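Local coordinates for alkylpurine DNA glycosylase AlkC (Pseudomonas fluorescens, PDB 5VHV), which excises alkylated purine bases from DNA, starting base excision repair without flipping the damaged nucleotide out of the helix, at residues 250-259 / 274-285; 258-269 / 353-361. All coordinates share one frame; numbering follows the deposited sequence.

Contact 1 of 2, residues 250-259 / 274-285; sequences KAEVKIHHLM and SFTLESTAPAPQ
Two donors grip the backbone carbonyl oxygen of Glu252 from opposite faces of its plane: Thr280 N at 2.9 Å in a nearly straight bond, and the side-chain amide NE2 of Gln285, also at 2.9 Å. The other end of the same amide, Gln285 OE1, takes the N-H of Glu252 on a lone pair in the carbonyl plane at 2.8 Å, and a water joins it to Lys250 O. One side chain thus serves both polar backbone atoms of a residue lying just before the strand. Replacing Gln285 by alanine is likely to leave Glu252 N without this acceptor and Glu252 O with Thr280 N alone of its two donors, so that the chain ahead of the strand would be less firmly fixed. Beyond this clamp the strands run antiparallel, with hydrogen-bonded pairs Lys254-Glu278 and His256-Thr276, until a beta bulge between His256 and Met259 shifts the register by one before Met259 pairs with Ser274. On the face that carries Lys254, His256 and Thr276, Glu278 reaches out with CG anti to its backbone N (chi1 178°), which brings OE2 within 2.9 Å of His256 NE2, which donates a hydrogen bond to it in the ring plane; ring and carboxylate lie nearly coplanar, 25° apart. Lys254 runs alongside Glu278, its NZ making a long salt bridge of 4.0 Å to OE2, so the carboxylate is likely to be stabilised in its charged form. His257 sets its CD2 edge against Thr276 OG1, whose hydroxyl is hydrogen-bonded to His321. On the other face Ile255 CD1 meets Phe275 CD2 at 3.8 Å, and Leu277 CD2 packs against Ile255 CB. These apolar groups face strands 339-347, 285-294 and 305-314, while strand 319-327 pairs with the outer side of strand 270-279.

Contact 2 of 2, residues 258-269 / 353-361; sequences LMVTPAVINLGE and GSAEFELRA
Phe357 and Ile265 form the apolar centre: CG1 of Ile265 comes to 4.0 Å from CD2 of the Phe357 ring, and Val260 CG1 approaches the CD1 side of that ring. Val260 sends its other methyl, CG2, to Ala355 CB at 3.8 Å, and Leu258 CD2 lies against the backbone at Gly353 and Ser354. Farther along, Leu359 CD1 and CD2 pack on Leu267. Strand 258-261 stays too far from strand 353-359 for direct backbone bonds; beyond the cis-Pro262 the chain closes in and a short parallel ladder forms, Glu358 N to Ala263 O, Ile265 N to Glu358 O and Arg360 N to Ile265 O. At the polar edge Arg360 lays its guanidinium across Val264, whose CG1, anti to the backbone N (chi1 -172°), sits 3.4 Å above the centre of one face. Arg360 NH1 donates to Asn266 OD1 at 3.0 Å from above the carbonyl plane, and waters at the guanidinium edge link it to Val264 O and Glu269 OE1. In the seven-stranded sheet this is the parallel pairing, between strand 350-359, flanked by strand 339-347 with His341 stacked on Phe357, and strand 253-265, flanked by strand 270-279.

How the contacts relate
From the N terminus, the chain leaves the helical part of the enzyme and enters the beta domain at strand 253-265, which serves both contacts. Its first half joins contact 1, a local hairpin closing after only 14 intervening residues; its second half joins contact 2, which waits 83 residues until the last strand returns. Because 258-269 begins before 274-285 and 353-361 comes after both, the two contacts cross along the chain, sharing Leu258 and Met259. Strand 253-265 consequently stands between strands 270-279 and 350-359, tying the first hairpin of the domain to the C-terminal strand, with contact centres about 23 Å apart.

Contact 1 of 2, residues 250-259 / 274-285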
loop_
_atom_site.group_PDB
_atom_site.type_symbol
_atom_site.label_atom_id
_atom_site.label_comp_id
_atom_site.label_asym_id
_atom_site.label_seq_id
_atom_site.Cartn_x
_atom_site.Cartn_y
_atom_site.Cartn_z
ATOM N N LYS A 250 -3.733 -23.781 -19.157
ATOM C CA LYS A 250 -3.628 -24.860 -18.189
ATOM C C LYS A 250 -2.216 -25.431 -18.220
ATOM O O LYS A 250 -1.608 -25.585 -19.285
ATOM C CB LYS A 250 -4.662 -25.948 -18.484
ATOM C CG LYS A 250 -6.106 -25.456 -18.326
ATOM C CD LYS A 250 -6.971 -26.377 -17.470
ATOM C CE LYS A 250 -7.856 -27.276 -18.320
ATOM N NZ LYS A 250 -8.658 -28.212 -17.475
ATOM N N ALA A 251 -1.682 -25.714 -17.042
ATOM C CA ALA A 251 -0.315 -26.197 -16.956
ATOM C C ALA A 251 -0.249 -27.629 -17.452
ATOM O O ALA A 251 -1.039 -28.474 -17.032
ATOM C CB ALA A 251 0.186 -26.107 -15.519
ATOM N N GLU A 252 0.691 -27.894 -18.357
ATOM C CA GLU A 252 0.928 -29.245 -18.858
ATOM C C GLU A 252 2.031 -29.845 -17.997
ATOM O O GLU A 252 3.211 -29.848 -18.345
ATOM C CB GLU A 252 1.288 -29.214 -20.339
ATOM C CG GLU A 252 0.173 -28.696 -21.239
ATOM C CD GLU A 252 -1.082 -29.550 -21.179
ATOM O OE1 GLU A 252 -0.974 -30.754 -20.862
ATOM O OE2 GLU A 252 -2.180 -29.014 -21.444
ATOM N N VAL A 253 1.628 -30.337 -16.823
ATOM C CA VAL A 253 2.567 -30.812 -15.813
ATOM C C VAL A 253 1.921 -31.932 -15.016
ATOM O O VAL A 253 0.699 -32.061 -14.964
ATOM C CB VAL A 253 3.006 -29.690 -14.834
ATOM C CG1 VAL A 253 3.665 -28.527 -15.571
ATOM C CG2 VAL A 253 1.819 -29.211 -14.003
ATOM N N LYS A 254 2.764 -32.736 -14.376
ATOM C CA LYS A 254 2.364 -33.657 -13.324
ATOM C C LYS A 254 3.002 -33.205 -12.018
ATOM O O LYS A 254 4.106 -32.665 -12.016
ATOM C CB LYS A 254 2.790 -35.095 -13.646
ATOM C CG LYS A 254 2.033 -35.700 -14.823
ATOM C CD LYS A 254 2.347 -37.180 -15.024
ATOM C CE LYS A 254 3.762 -37.402 -15.528
ATOM N NZ LYS A 254 3.908 -38.728 -16.213
ATOM N N ILE A 255 2.300 -33.405 -10.910
ATOM C CA ILE A 255 2.810 -33.052 -9.588
ATOM C C ILE A 255 3.182 -34.339 -8.861
ATOM O O ILE A 255 2.420 -35.314 -8.891
ATOM C CB ILE A 255 1.789 -32.219 -8.797
ATOM C CG1 ILE A 255 2.371 -31.768 -7.462
ATOM C CG2 ILE A 255 0.487 -32.986 -8.583
ATOM C CD1 ILE A 255 1.543 -30.676 -6.800
ATOM N N HIS A 256 4.380 -34.362 -8.261
ATOM C CA HIS A 256 4.888 -35.539 -7.559
ATOM C C HIS A 256 5.338 -35.176 -6.153
ATOM O O HIS A 256 5.710 -34.030 -5.876
ATOM C CB HIS A 256 6.088 -36.185 -8.275
ATOM C CG HIS A 256 5.832 -36.525 -9.705
ATOM N ND1 HIS A 256 4.984 -37.544 -10.086
ATOM C CD2 HIS A 256 6.315 -35.987 -10.847
ATOM C CE1 HIS A 256 4.959 -37.618 -11.405
ATOM N NE2 HIS A 256 5.758 -36.685 -11.890
ATOM N N HIS A 257 5.312 -36.174 -5.272
ATOM C CA HIS A 257 5.911 -36.060 -3.942
ATOM C C HIS A 257 5.237 -34.993 -3.077
ATOM O O HIS A 257 5.872 -34.440 -2.176
ATOM C CB HIS A 257 7.417 -35.743 -4.022
ATOM C CG HIS A 257 8.188 -36.605 -4.977
ATOM N ND1 HIS A 257 8.144 -37.980 -4.945
ATOM C CD2 HIS A 257 9.060 -36.279 -5.962
ATOM C CE1 HIS A 257 8.928 -38.467 -5.894
ATOM N NE2 HIS A 257 9.498 -37.454 -6.522
ATOM N N LEU A 258 3.974 -34.651 -3.307
ATOM C CA LEU A 258 3.391 -33.532 -2.566
ATOM C C LEU A 258 3.266 -33.904 -1.099
ATOM O O LEU A 258 2.750 -34.972 -0.768
ATOM C CB LEU A 258 2.021 -33.156 -3.137
ATOM C CG LEU A 258 1.218 -32.130 -2.313
ATOM C CD1 LEU A 258 1.935 -30.813 -2.211
ATOM C CD2 LEU A 258 -0.178 -31.886 -2.877
ATOM N N MET A 259 3.785 -33.057 -0.223
ATOM C CA MET A 259 3.652 -33.322 1.197
ATOM C C MET A 259 3.732 -32.026 1.984
ATOM O O MET A 259 4.314 -31.027 1.537
ATOM C CB MET A 259 4.728 -34.304 1.679
ATOM C CG MET A 259 6.128 -33.755 1.701
ATOM S SD MET A 259 7.363 -35.038 2.149
ATOM C CE MET A 259 7.491 -35.903 0.597
ATOM N N SER A 274 6.252 -29.136 0.196
ATOM C CA SER A 274 7.141 -29.456 -0.908
ATOM C C SER A 274 6.441 -30.357 -1.917
ATOM O O SER A 274 5.517 -31.104 -1.581
ATOM C CB SER A 274 8.450 -30.101 -0.413
ATOM O OG SER A 274 8.236 -31.356 0.215
ATOM N N PHE A 275 6.873 -30.233 -3.165
ATOM C CA PHE A 275 6.398 -31.049 -4.277
ATOM C C PHE A 275 7.327 -30.809 -5.464
ATOM O O PHE A 275 8.154 -29.885 -5.467
ATOM C CB PHE A 275 4.951 -30.713 -4.644
ATOM C CG PHE A 275 4.726 -29.252 -4.923
ATOM C CD1 PHE A 275 4.475 -28.364 -3.888
ATOM C CD2 PHE A 275 4.797 -28.758 -6.222
ATOM C CE1 PHE A 275 4.270 -27.004 -4.141
ATOM C CE2 PHE A 275 4.598 -27.409 -6.477
ATOM C CZ PHE A 275 4.337 -26.531 -5.429
ATOM N N THR A 276 7.157 -31.644 -6.479
ATOM C CA THR A 276 7.900 -31.569 -7.726
ATOM C C THR A 276 6.908 -31.437 -8.876
ATOM O O THR A 276 5.899 -32.148 -8.912
ATOM C CB THR A 276 8.765 -32.817 -7.901
ATOM O OG1 THR A 276 9.600 -32.982 -6.743
ATOM C CG2 THR A 276 9.638 -32.705 -9.155
ATOM N N LEU A 277 7.188 -30.524 -9.798
ATOM C CA LEU A 277 6.412 -30.382 -11.025
ATOM C C LEU A 277 7.218 -30.957 -12.174
ATOM O O LEU A 277 8.387 -30.609 -12.342
ATOM C CB LEU A 277 6.080 -28.917 -11.308
ATOM C CG LEU A 277 5.227 -28.218 -10.254
ATOM C CD1 LEU A 277 5.048 -26.752 -10.611
ATOM C CD2 LEU A 277 3.869 -28.897 -10.113
ATOM N N GLU A 278 6.597 -31.839 -12.950
ATOM C CA GLU A 278 7.208 -32.415 -14.135
ATOM C C GLU A 278 6.456 -31.928 -15.365
ATOM O O GLU A 278 5.252 -32.175 -15.496
ATOM C CB GLU A 278 7.187 -33.939 -14.079
ATOM C CG GLU A 278 7.774 -34.601 -15.338
ATOM C CD GLU A 278 7.321 -36.032 -15.519
ATOM O OE1 GLU A 278 7.456 -36.558 -16.646
ATOM O OE2 GLU A 278 6.824 -36.626 -14.542
ATOM N N SER A 279 7.166 -31.270 -16.272
ATOM C CA SER A 279 6.554 -30.873 -17.527
ATOM C C SER A 279 6.220 -32.100 -18.364
ATOM O O SER A 279 7.004 -33.051 -18.465
ATOM C CB SER A 279 7.474 -29.963 -18.325
ATOM O OG SER A 279 7.023 -29.863 -19.670
ATOM N N THR A 280 5.046 -32.064 -18.977
ATOM C CA THR A 280 4.653 -33.059 -19.967
ATOM C C THR A 280 4.519 -32.436 -21.348
ATOM O O THR A 280 3.932 -33.045 -22.246
ATOM C CB THR A 280 3.339 -33.722 -19.558
ATOM O OG1 THR A 280 2.305 -32.737 -19.558
ATOM C CG2 THR A 280 3.443 -34.319 -18.161
ATOM N N ALA A 281 5.072 -31.228 -21.540
ATOM C CA ALA A 281 4.897 -30.458 -22.763
ATOM C C ALA A 281 6.148 -30.503 -23.631
ATOM O O ALA A 281 7.264 -30.649 -23.117
ATOM C CB ALA A 281 4.581 -28.997 -22.429
ATOM N N PRO A 282 5.985 -30.336 -24.949
ATOM C CA PRO A 282 7.135 -30.346 -25.861
ATOM C C PRO A 282 7.901 -29.035 -25.930
ATOM O O PRO A 282 8.921 -28.975 -26.626
ATOM C CB PRO A 282 6.488 -30.671 -27.216
ATOM C CG PRO A 282 5.128 -30.095 -27.123
ATOM C CD PRO A 282 4.707 -30.227 -25.676
ATOM N N ALA A 283 7.455 -27.993 -25.242
ATOM C CA ALA A 283 8.120 -26.701 -25.249
ATOM C C ALA A 283 8.056 -26.106 -23.853
ATOM O O ALA A 283 7.262 -26.551 -23.016
ATOM C CB ALA A 283 7.468 -25.742 -26.255
ATOM N N PRO A 284 8.888 -25.108 -23.566
ATOM C CA PRO A 284 8.838 -24.467 -22.247
ATOM C C PRO A 284 7.475 -23.840 -22.003
ATOM O O PRO A 284 6.741 -23.506 -22.935
ATOM C CB PRO A 284 9.933 -23.400 -22.323
ATOM C CG PRO A 284 10.800 -23.805 -23.443
ATOM C CD PRO A 284 9.926 -24.511 -24.423
ATOM N N GLN A 285 7.135 -23.685 -20.728
ATOM C CA GLN A 285 5.870 -23.058 -20.378
ATOM C C GLN A 285 6.050 -22.183 -19.153
ATOM O O GLN A 285 6.755 -22.545 -18.205
ATOM C CB GLN A 285 4.755 -24.102 -20.152
ATOM C CG GLN A 285 4.949 -25.025 -18.983
ATOM C CD GLN A 285 4.003 -26.229 -19.037
ATOM O OE1 GLN A 285 2.779 -26.087 -18.902
ATOM N NE2 GLN A 285 4.568 -27.422 -19.250
HETATM O O HOH W 1 1.063 -24.139 -19.711
HETATM O O HOH W 2 1.109 -32.370 -22.032
HETATM O O HOH W 3 -0.004 -33.415 -17.996
HETATM O O HOH W 4 8.231 -33.280 -1.645
#

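Contact 2 of 2, residues 258-269 / 353-361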
loop_
_atom_site.group_PDB
_atom_site.type_symbol
_atom_site.label_atom_id
_atom_site.label_comp_id
_atom_site.label_asym_id
_atom_site.label_seq_id
_atom_site.Cartn_x
_atom_site.Cartn_y
_atom_site.Cartn_z
ATOM N N LEU A 258 3.974 -34.651 -3.307
ATOM C CA LEU A 258 3.391 -33.532 -2.566
ATOM C C LEU A 258 3.266 -33.904 -1.099
ATOM O O LEU A 258 2.750 -34.972 -0.768
ATOM C CB LEU A 258 2.021 -33.156 -3.137
ATOM C CG LEU A 258 1.218 -32.130 -2.313
ATOM C CD1 LEU A 258 1.935 -30.813 -2.211
ATOM C CD2 LEU A 258 -0.178 -31.886 -2.877
ATOM N N MET A 259 3.785 -33.057 -0.223
ATOM C CA MET A 259 3.652 -33.322 1.197
ATOM C C MET A 259 3.732 -32.026 1.984
ATOM O O MET A 259 4.314 -31.027 1.537
ATOM C CB MET A 259 4.728 -34.304 1.679
ATOM C CG MET A 259 6.128 -33.755 1.701
ATOM S SD MET A 259 7.363 -35.038 2.149
ATOM C CE MET A 259 7.491 -35.903 0.597
ATOM N N VAL A 260 3.130 -32.056 3.164
ATOM C CA VAL A 260 3.361 -31.053 4.194
ATOM C C VAL A 260 3.870 -31.793 5.418
ATOM O O VAL A 260 3.281 -32.803 5.824
ATOM C CB VAL A 260 2.087 -30.244 4.500
ATOM C CG1 VAL A 260 2.301 -29.320 5.677
ATOM C CG2 VAL A 260 1.681 -29.428 3.289
ATOM N N THR A 261 4.989 -31.340 5.962
ATOM C CA THR A 261 5.566 -31.949 7.146
ATOM C C THR A 261 5.929 -30.870 8.147
ATOM O O THR A 261 6.244 -29.736 7.755
ATOM C CB THR A 261 6.819 -32.758 6.811
ATOM O OG1 THR A 261 7.805 -31.879 6.288
ATOM C CG2 THR A 261 6.511 -33.795 5.784
ATOM N N PRO A 262 5.850 -31.169 9.455
ATOM C CA PRO A 262 5.284 -32.391 10.038
ATOM C C PRO A 262 3.778 -32.451 9.854
ATOM O O PRO A 262 3.148 -31.438 9.599
ATOM C CB PRO A 262 5.613 -32.280 11.530
ATOM C CG PRO A 262 6.552 -31.090 11.674
ATOM C CD PRO A 262 6.280 -30.214 10.489
ATOM N N ALA A 263 3.210 -33.644 10.028
ATOM C CA ALA A 263 1.763 -33.807 9.894
ATOM C C ALA A 263 1.010 -33.120 11.025
ATOM O O ALA A 263 -0.155 -32.740 10.856
ATOM C CB ALA A 263 1.428 -35.298 9.869
ATOM N N VAL A 264 1.647 -32.968 12.185
ATOM C CA VAL A 264 1.032 -32.377 13.369
ATOM C C VAL A 264 2.042 -31.442 14.011
ATOM O O VAL A 264 3.185 -31.843 14.265
ATOM C CB VAL A 264 0.592 -33.457 14.379
ATOM C CG1 VAL A 264 -0.213 -32.821 15.508
ATOM C CG2 VAL A 264 -0.205 -34.554 13.681
ATOM N N ILE A 265 1.623 -30.204 14.290
ATOM C CA ILE A 265 2.496 -29.207 14.896
ATOM C C ILE A 265 1.806 -28.565 16.090
ATOM O O ILE A 265 0.579 -28.529 16.191
ATOM C CB ILE A 265 2.932 -28.100 13.907
ATOM C CG1 ILE A 265 1.717 -27.400 13.292
ATOM C CG2 ILE A 265 3.848 -28.655 12.842
ATOM C CD1 ILE A 265 2.052 -25.984 12.801
ATOM N N ASN A 266 2.626 -28.053 17.005
ATOM C CA ASN A 266 2.173 -27.072 17.977
ATOM C C ASN A 266 2.333 -25.677 17.400
ATOM O O ASN A 266 3.191 -25.423 16.550
ATOM C CB ASN A 266 2.968 -27.172 19.279
ATOM C CG ASN A 266 2.866 -28.526 19.909
ATOM O OD1 ASN A 266 1.786 -29.080 20.021
ATOM N ND2 ASN A 266 4.000 -29.077 20.315
ATOM N N LEU A 267 1.502 -24.764 17.882
ATOM C CA LEU A 267 1.652 -23.369 17.525
ATOM C C LEU A 267 3.064 -22.909 17.857
ATOM O O LEU A 267 3.599 -23.222 18.927
ATOM C CB LEU A 267 0.609 -22.542 18.274
ATOM C CG LEU A 267 0.189 -21.176 17.749
ATOM C CD1 LEU A 267 -0.157 -21.206 16.281
ATOM C CD2 LEU A 267 -1.010 -20.661 18.552
ATOM N N GLY A 268 3.676 -22.190 16.923
ATOM C CA GLY A 268 5.047 -21.760 17.026
ATOM C C GLY A 268 6.013 -22.523 16.151
ATOM O O GLY A 268 7.141 -22.044 15.939
ATOM N N GLU A 269 5.626 -23.703 15.660
ATOM C CA GLU A 269 6.498 -24.521 14.833
ATOM C C GLU A 269 6.379 -24.117 13.359
ATOM O O GLU A 269 5.534 -23.309 12.969
ATOM C CB GLU A 269 6.160 -26.005 14.986
ATOM C CG GLU A 269 6.469 -26.625 16.331
ATOM C CD GLU A 269 6.050 -28.116 16.351
ATOM O OE1 GLU A 269 5.182 -28.487 17.151
ATOM O OE2 GLU A 269 6.559 -28.902 15.518
ATOM N N GLY A 353 -3.374 -30.156 -6.252
ATOM C CA GLY A 353 -3.330 -31.155 -5.201
ATOM C C GLY A 353 -3.458 -30.471 -3.863
ATOM O O GLY A 353 -3.429 -29.240 -3.765
ATOM N N SER A 354 -3.613 -31.291 -2.823
ATOM C CA SER A 354 -3.732 -30.760 -1.473
ATOM C C SER A 354 -3.067 -31.697 -0.479
ATOM O O SER A 354 -2.882 -32.888 -0.732
ATOM C CB SER A 354 -5.203 -30.552 -1.088
ATOM O OG SER A 354 -5.922 -31.758 -1.258
ATOM N N ALA A 355 -2.726 -31.131 0.675
ATOM C CA ALA A 355 -2.186 -31.881 1.798
ATOM C C ALA A 355 -2.678 -31.209 3.068
ATOM O O ALA A 355 -3.346 -30.179 3.023
ATOM C CB ALA A 355 -0.657 -31.959 1.751
ATOM N N GLU A 356 -2.390 -31.821 4.210
ATOM C CA GLU A 356 -2.981 -31.357 5.456
ATOM C C GLU A 356 -1.915 -31.286 6.535
ATOM O O GLU A 356 -0.963 -32.065 6.537
ATOM C CB GLU A 356 -4.100 -32.289 5.959
ATOM C CG GLU A 356 -5.218 -32.550 4.980
ATOM C CD GLU A 356 -4.846 -33.563 3.921
ATOM O OE1 GLU A 356 -4.357 -34.660 4.275
ATOM O OE2 GLU A 356 -5.033 -33.245 2.723
ATOM N N PHE A 357 -2.111 -30.376 7.473
ATOM C CA PHE A 357 -1.432 -30.466 8.757
ATOM C C PHE A 357 -2.431 -30.173 9.863
ATOM O O PHE A 357 -3.385 -29.415 9.678
ATOM C CB PHE A 357 -0.223 -29.525 8.849
ATOM C CG PHE A 357 -0.554 -28.050 8.854
ATOM C CD1 PHE A 357 -0.677 -27.335 7.670
ATOM C CD2 PHE A 357 -0.682 -27.356 10.053
ATOM C CE1 PHE A 357 -0.956 -25.976 7.681
ATOM C CE2 PHE A 357 -0.942 -26.013 10.068
ATOM C CZ PHE A 357 -1.073 -25.313 8.877
ATOM N N GLU A 358 -2.193 -30.786 11.020
ATOM C CA GLU A 358 -3.019 -30.581 12.196
ATOM C C GLU A 358 -2.312 -29.621 13.140
ATOM O O GLU A 358 -1.143 -29.831 13.478
ATOM C CB GLU A 358 -3.279 -31.903 12.909
ATOM C CG GLU A 358 -4.219 -31.784 14.097
ATOM C CD GLU A 358 -5.699 -31.822 13.712
ATOM O OE1 GLU A 358 -6.045 -32.162 12.548
ATOM O OE2 GLU A 358 -6.519 -31.518 14.600
ATOM N N LEU A 359 -3.023 -28.590 13.566
ATOM C CA LEU A 359 -2.535 -27.665 14.583
ATOM C C LEU A 359 -3.136 -28.091 15.919
ATOM O O LEU A 359 -4.363 -28.197 16.048
ATOM C CB LEU A 359 -2.904 -26.218 14.241
ATOM C CG LEU A 359 -2.510 -25.142 15.242
ATOM C CD1 LEU A 359 -1.007 -25.159 15.477
ATOM C CD2 LEU A 359 -2.947 -23.763 14.725
ATOM N N ARG A 360 -2.275 -28.384 16.894
ATOM C CA ARG A 360 -2.727 -28.977 18.151
ATOM C C ARG A 360 -3.373 -27.922 19.037
ATOM O O ARG A 360 -3.035 -26.738 18.967
ATOM C CB ARG A 360 -1.563 -29.621 18.913
ATOM C CG ARG A 360 -1.188 -31.019 18.465
ATOM C CD ARG A 360 -0.353 -31.717 19.544
ATOM N NE ARG A 360 0.406 -32.846 19.019
ATOM C CZ ARG A 360 1.612 -32.755 18.462
ATOM N NH1 ARG A 360 2.221 -31.581 18.348
ATOM N NH2 ARG A 360 2.214 -33.846 18.018
ATOM N N ALA A 361 -4.303 -28.364 19.887
ATOM C CA ALA A 361 -4.920 -27.470 20.867
ATOM C C ALA A 361 -3.936 -27.125 21.984
ATOM O O ALA A 361 -3.086 -27.941 22.345
ATOM C CB ALA A 361 -6.166 -28.095 21.443
HETATM O O HOH W 5 1.022 -34.041 6.605
HETATM O O HOH W 6 4.648 -33.797 16.220
HETATM O O HOH W 7 4.938 -31.074 17.426
#